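Local coordinates for protein unsaturated glucuronyl hydrolase (Streptococcus agalactiae, PDB 2ZZR) that hydrolyses unsaturated hyaluronate, chondroitin and heparin disaccharides, releasing the unsaturated uronic acid from either (1->3) or (1->4) glycosidic bonds, at residues A[149-160]-A[163-172]. Numbering follows the deposited sequence.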
loop_
_atom_site.group_PDB
_atom_site.type_symbol
_atom_site.label_atom_id
_atom_site.label_comp_id
_atom_site.label_asym_id
_atom_site.label_seq_id
_atom_site.Cartn_x
_atom_site.Cartn_y
_atom_site.Cartn_z
ATOM N N ARG A 149 7.694 18.514 3.789
ATOM C CA ARG A 149 6.546 18.461 4.697
ATOM C C ARG A 149 6.883 17.975 6.113
ATOM O O ARG A 149 6.000 17.868 6.962
ATOM C CB ARG A 149 5.400 17.643 4.087
ATOM C CG ARG A 149 4.939 18.167 2.734
ATOM C CD ARG A 149 3.573 17.611 2.342
ATOM N NE ARG A 149 2.480 18.196 3.126
ATOM C CZ ARG A 149 1.948 19.399 2.907
ATOM N NH1 ARG A 149 2.396 20.171 1.920
ATOM N NH2 ARG A 149 0.962 19.837 3.683
ATOM N N TYR A 150 8.163 17.694 6.366
ATOM C CA TYR A 150 8.591 17.228 7.681
ATOM C C TYR A 150 8.446 18.316 8.742
ATOM O O TYR A 150 8.872 19.450 8.534
ATOM C CB TYR A 150 10.042 16.736 7.650
ATOM C CG TYR A 150 10.539 16.258 9.000
ATOM C CD1 TYR A 150 11.521 16.971 9.696
ATOM C CD2 TYR A 150 10.026 15.104 9.583
ATOM C CE1 TYR A 150 11.979 16.536 10.941
ATOM C CE2 TYR A 150 10.478 14.659 10.822
ATOM C CZ TYR A 150 11.455 15.381 11.493
ATOM O OH TYR A 150 11.893 14.938 12.714
ATOM N N GLN A 151 7.856 17.941 9.872
ATOM C CA GLN A 151 7.702 18.824 11.019
ATOM C C GLN A 151 8.556 18.356 12.198
ATOM O O GLN A 151 8.314 17.287 12.758
ATOM C CB GLN A 151 6.228 18.904 11.431
ATOM C CG GLN A 151 5.298 19.474 10.354
ATOM C CD GLN A 151 5.538 20.954 10.046
ATOM O OE1 GLN A 151 4.974 21.496 9.096
ATOM N NE2 GLN A 151 6.382 21.607 10.844
ATOM N N GLU A 152 9.540 19.172 12.572
ATOM C CA GLU A 152 10.424 18.877 13.707
ATOM C C GLU A 152 9.671 18.746 15.028
ATOM O O GLU A 152 10.052 17.954 15.892
ATOM C CB GLU A 152 11.513 19.943 13.834
ATOM C CG GLU A 152 12.607 19.846 12.781
ATOM C CD GLU A 152 13.684 20.911 12.941
ATOM O OE1 GLU A 152 14.581 20.977 12.068
ATOM O OE2 GLU A 152 13.635 21.681 13.932
ATOM N N LYS A 153 8.603 19.527 15.179
ATOM C CA LYS A 153 7.771 19.471 16.375
ATOM C C LYS A 153 6.731 18.356 16.258
ATOM O O LYS A 153 5.624 18.559 15.739
ATOM C CB LYS A 153 7.129 20.838 16.653
ATOM C CG LYS A 153 8.155 21.933 16.913
ATOM C CD LYS A 153 7.518 23.158 17.528
ATOM C CE LYS A 153 8.566 24.144 18.035
ATOM N NZ LYS A 153 9.299 23.592 19.215
ATOM N N GLY A 154 7.109 17.177 16.753
ATOM C CA GLY A 154 6.318 15.957 16.600
ATOM C C GLY A 154 7.072 14.907 15.796
ATOM O O GLY A 154 6.844 13.712 15.968
ATOM N N GLY A 155 7.967 15.368 14.926
ATOM C CA GLY A 155 8.839 14.494 14.126
ATOM C C GLY A 155 8.079 13.639 13.130
ATOM O O GLY A 155 8.247 12.422 13.089
ATOM N N PHE A 156 7.234 14.279 12.331
ATOM C CA PHE A 156 6.392 13.567 11.371
ATOM C C PHE A 156 6.270 14.335 10.063
ATOM O O PHE A 156 6.512 15.550 10.009
ATOM C CB PHE A 156 5.000 13.318 11.961
ATOM C CG PHE A 156 4.193 14.580 12.155
ATOM C CD1 PHE A 156 4.360 15.355 13.299
ATOM C CD2 PHE A 156 3.277 14.993 11.188
ATOM C CE1 PHE A 156 3.631 16.531 13.479
ATOM C CE2 PHE A 156 2.541 16.166 11.354
ATOM C CZ PHE A 156 2.720 16.934 12.508
ATOM N N ILE A 157 5.896 13.617 9.007
ATOM C CA ILE A 157 5.618 14.226 7.708
ATOM C C ILE A 157 4.149 14.628 7.701
ATOM O O ILE A 157 3.259 13.774 7.829
ATOM C CB ILE A 157 5.908 13.246 6.538
ATOM C CG1 ILE A 157 7.389 12.855 6.539
ATOM C CG2 ILE A 157 5.496 13.864 5.189
ATOM C CD1 ILE A 157 7.697 11.625 5.730
ATOM N N GLN A 158 3.901 15.928 7.571
ATOM C CA GLN A 158 2.534 16.436 7.594
ATOM C C GLN A 158 1.781 16.089 6.318
ATOM O O GLN A 158 2.316 16.221 5.210
ATOM C CB GLN A 158 2.504 17.954 7.831
ATOM C CG GLN A 158 1.101 18.470 8.205
ATOM C CD GLN A 158 0.991 19.985 8.235
ATOM O OE1 GLN A 158 -0.062 20.551 7.908
ATOM N NE2 GLN A 158 2.064 20.649 8.628
ATOM N N ALA A 159 0.540 15.647 6.489
ATOM C CA ALA A 159 -0.363 15.384 5.371
ATOM C C ALA A 159 -0.709 16.690 4.644
ATOM O O ALA A 159 -0.386 17.786 5.133
ATOM C CB ALA A 159 -1.621 14.696 5.873
ATOM N N TRP A 160 -1.339 16.563 3.473
ATOM C CA TRP A 160 -1.770 17.716 2.675
ATOM C C TRP A 160 -2.531 18.758 3.494
ATOM O O TRP A 160 -3.202 18.429 4.482
ATOM C CB TRP A 160 -2.616 17.269 1.470
ATOM C CG TRP A 160 -3.675 16.246 1.784
ATOM C CD1 TRP A 160 -3.562 14.883 1.660
ATOM C CD2 TRP A 160 -5.006 16.494 2.257
ATOM N NE1 TRP A 160 -4.737 14.276 2.032
ATOM C CE2 TRP A 160 -5.642 15.239 2.398
ATOM C CE3 TRP A 160 -5.728 17.655 2.569
ATOM C CZ2 TRP A 160 -6.962 15.111 2.846
ATOM C CZ3 TRP A 160 -7.043 17.528 3.009
ATOM C CH2 TRP A 160 -7.645 16.264 3.147
ATOM N N LEU A 163 0.979 23.859 5.735
ATOM C CA LEU A 163 2.102 23.410 6.560
ATOM C C LEU A 163 2.197 24.209 7.852
ATOM O O LEU A 163 2.205 25.442 7.819
ATOM C CB LEU A 163 3.420 23.512 5.790
ATOM C CG LEU A 163 3.694 22.440 4.728
ATOM C CD1 LEU A 163 4.932 22.812 3.938
ATOM C CD2 LEU A 163 3.848 21.060 5.366
ATOM N N GLY A 164 2.242 23.494 8.976
ATOM C CA GLY A 164 2.407 24.100 10.300
ATOM C C GLY A 164 1.122 24.570 10.961
ATOM O O GLY A 164 1.116 24.931 12.143
ATOM N N TYR A 165 0.032 24.564 10.196
ATOM C CA TYR A 165 -1.255 25.071 10.664
ATOM C C TYR A 165 -1.957 24.046 11.552
ATOM O O TYR A 165 -2.155 22.902 11.148
ATOM C CB TYR A 165 -2.127 25.466 9.465
ATOM C CG TYR A 165 -3.503 25.955 9.836
ATOM C CD1 TYR A 165 -3.668 26.988 10.756
ATOM C CD2 TYR A 165 -4.644 25.389 9.263
ATOM C CE1 TYR A 165 -4.925 27.437 11.101
ATOM C CE2 TYR A 165 -5.911 25.835 9.604
ATOM C CZ TYR A 165 -6.037 26.868 10.525
ATOM O OH TYR A 165 -7.276 27.327 10.878
ATOM N N LYS A 166 -2.326 24.467 12.763
ATOM C CA LYS A 166 -2.880 23.569 13.782
ATOM C C LYS A 166 -4.007 22.652 13.301
ATOM O O LYS A 166 -3.997 21.450 13.589
ATOM C CB LYS A 166 -3.345 24.357 15.016
ATOM C CG LYS A 166 -3.813 23.477 16.166
ATOM C CD LYS A 166 -4.287 24.299 17.357
ATOM C CE LYS A 166 -4.360 23.446 18.620
ATOM N NZ LYS A 166 -5.342 22.315 18.528
ATOM N N GLU A 167 -4.977 23.209 12.575
ATOM C CA GLU A 167 -6.143 22.427 12.156
ATOM C C GLU A 167 -5.825 21.400 11.059
ATOM O O GLU A 167 -6.660 20.544 10.751
ATOM C CB GLU A 167 -7.305 23.337 11.726
ATOM C CG GLU A 167 -7.688 24.411 12.758
ATOM C CD GLU A 167 -7.954 23.847 14.152
ATOM O OE1 GLU A 167 -7.554 24.506 15.136
ATOM O OE2 GLU A 167 -8.549 22.750 14.267
ATOM N N HIS A 168 -4.623 21.494 10.493
ATOM C CA HIS A 168 -4.133 20.566 9.463
ATOM C C HIS A 168 -2.910 19.782 9.938
ATOM O O HIS A 168 -2.360 18.980 9.184
ATOM C CB HIS A 168 -3.718 21.336 8.210
ATOM C CG HIS A 168 -4.849 22.013 7.503
ATOM N ND1 HIS A 168 -4.679 22.660 6.299
ATOM C CD2 HIS A 168 -6.161 22.132 7.814
ATOM C CE1 HIS A 168 -5.834 23.164 5.906
ATOM N NE2 HIS A 168 -6.749 22.860 6.807
ATOM N N TYR A 169 -2.480 20.032 11.177
ATOM C CA TYR A 169 -1.179 19.566 11.667
ATOM C C TYR A 169 -1.261 18.104 12.098
ATOM O O TYR A 169 -1.446 17.782 13.278
ATOM C CB TYR A 169 -0.725 20.466 12.816
ATOM C CG TYR A 169 0.758 20.450 13.097
ATOM C CD1 TYR A 169 1.657 21.084 12.238
ATOM C CD2 TYR A 169 1.258 19.833 14.239
ATOM C CE1 TYR A 169 3.020 21.089 12.507
ATOM C CE2 TYR A 169 2.622 19.834 14.518
ATOM C CZ TYR A 169 3.489 20.464 13.654
ATOM O OH TYR A 169 4.835 20.469 13.921
ATOM N N ARG A 170 -1.140 17.214 11.117
ATOM C CA ARG A 170 -1.475 15.820 11.327
ATOM C C ARG A 170 -0.690 14.924 10.379
ATOM O O ARG A 170 -0.202 15.384 9.337
ATOM C CB ARG A 170 -2.978 15.606 11.108
ATOM C CG ARG A 170 -3.398 15.635 9.626
ATOM C CD ARG A 170 -4.756 16.294 9.398
ATOM N NE ARG A 170 -5.241 16.032 8.042
ATOM C CZ ARG A 170 -4.831 16.673 6.947
ATOM N NH1 ARG A 170 -5.335 16.337 5.767
ATOM N NH2 ARG A 170 -3.922 17.641 7.020
ATOM N N LEU A 171 -0.575 13.652 10.760
ATOM C CA LEU A 171 -0.087 12.611 9.853
ATOM C C LEU A 171 -1.238 11.680 9.497
ATOM O O LEU A 171 -2.240 11.610 10.214
ATOM C CB LEU A 171 1.079 11.822 10.476
ATOM C CG LEU A 171 0.881 11.014 11.772
ATOM C CD1 LEU A 171 0.143 9.685 11.549
ATOM C CD2 LEU A 171 2.227 10.749 12.453
ATOM N N ILE A 172 -1.086 10.950 8.396
ATOM C CA ILE A 172 -2.066 9.951 7.989
ATOM C C ILE A 172 -1.326 8.616 7.881
ATOM O O ILE A 172 -0.146 8.594 7.540
ATOM C CB ILE A 172 -2.775 10.363 6.667
ATOM C CG1 ILE A 172 -3.574 11.662 6.898
ATOM C CG2 ILE A 172 -3.692 9.249 6.149
ATOM C CD1 ILE A 172 -4.208 12.248 5.649
HETATM O O HOH W 1 7.644 21.721 13.355
HETATM O O HOH W 2 1.151 12.158 6.776
#
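Phe156 and Tyr169 meet in a T-shaped stack, the phenylalanine driving its CE1-CZ edge into one face of the tyrosine; the ring centroids lie 5.0 Å apart and the planes stand at 82°. Phe156 has CG between its backbone N and carbonyl carbon (chi1 68°), which brings that edge onto the Tyr169 face, while its CB rests on Leu171 CD2. A second apolar patch forms where the CB of Ala159 packs against Ile172 CD1, 3.6 Å away.

Around this centre lies the hairpin 150-157, with a G1 bulge of Gly155 and Phe156 facing Gln151. Here a ring packed by its face ends in a hydroxyl that serves a turn carbonyl: Tyr169 OH donates to Lys153 O (2.8 Å) and accepts from a water that also takes N-H bonds from Gln151 NE2 and Lys153 N. At the other end Ala159 N bonds Arg170 O at 3.0 Å, nearly straight at 170°. The Arg170 guanidinium lies with one face over Ala159 CB; its NH2 grips Trp160 O (2.8 Å) and His168 O, both in its plane, fixing its rotation. It stands nearly upright on the six-membered ring of Trp160, NH1 foremost, a cation-pi contact with CZ 4.5 Å from the centroid. Leu163 CD2 covers the centre of the Arg149 guanidinium, whose NE and NH2 reach Gln158 O and Ala159 O from above the carbonyl planes; NH2 also bonds Gly161 O.

The segments form the irregular connection between helices 133-147 and 175-178 of the alpha barrel. Strand 170-172 edges the sheet with 219-222, whose Phe222 stacks on Phe156, and Leu171 leans on helix 192-209; Trp160 lies near Asp114, the likely nucleophile, and Ile172 beside Asp174, the probable proton donor.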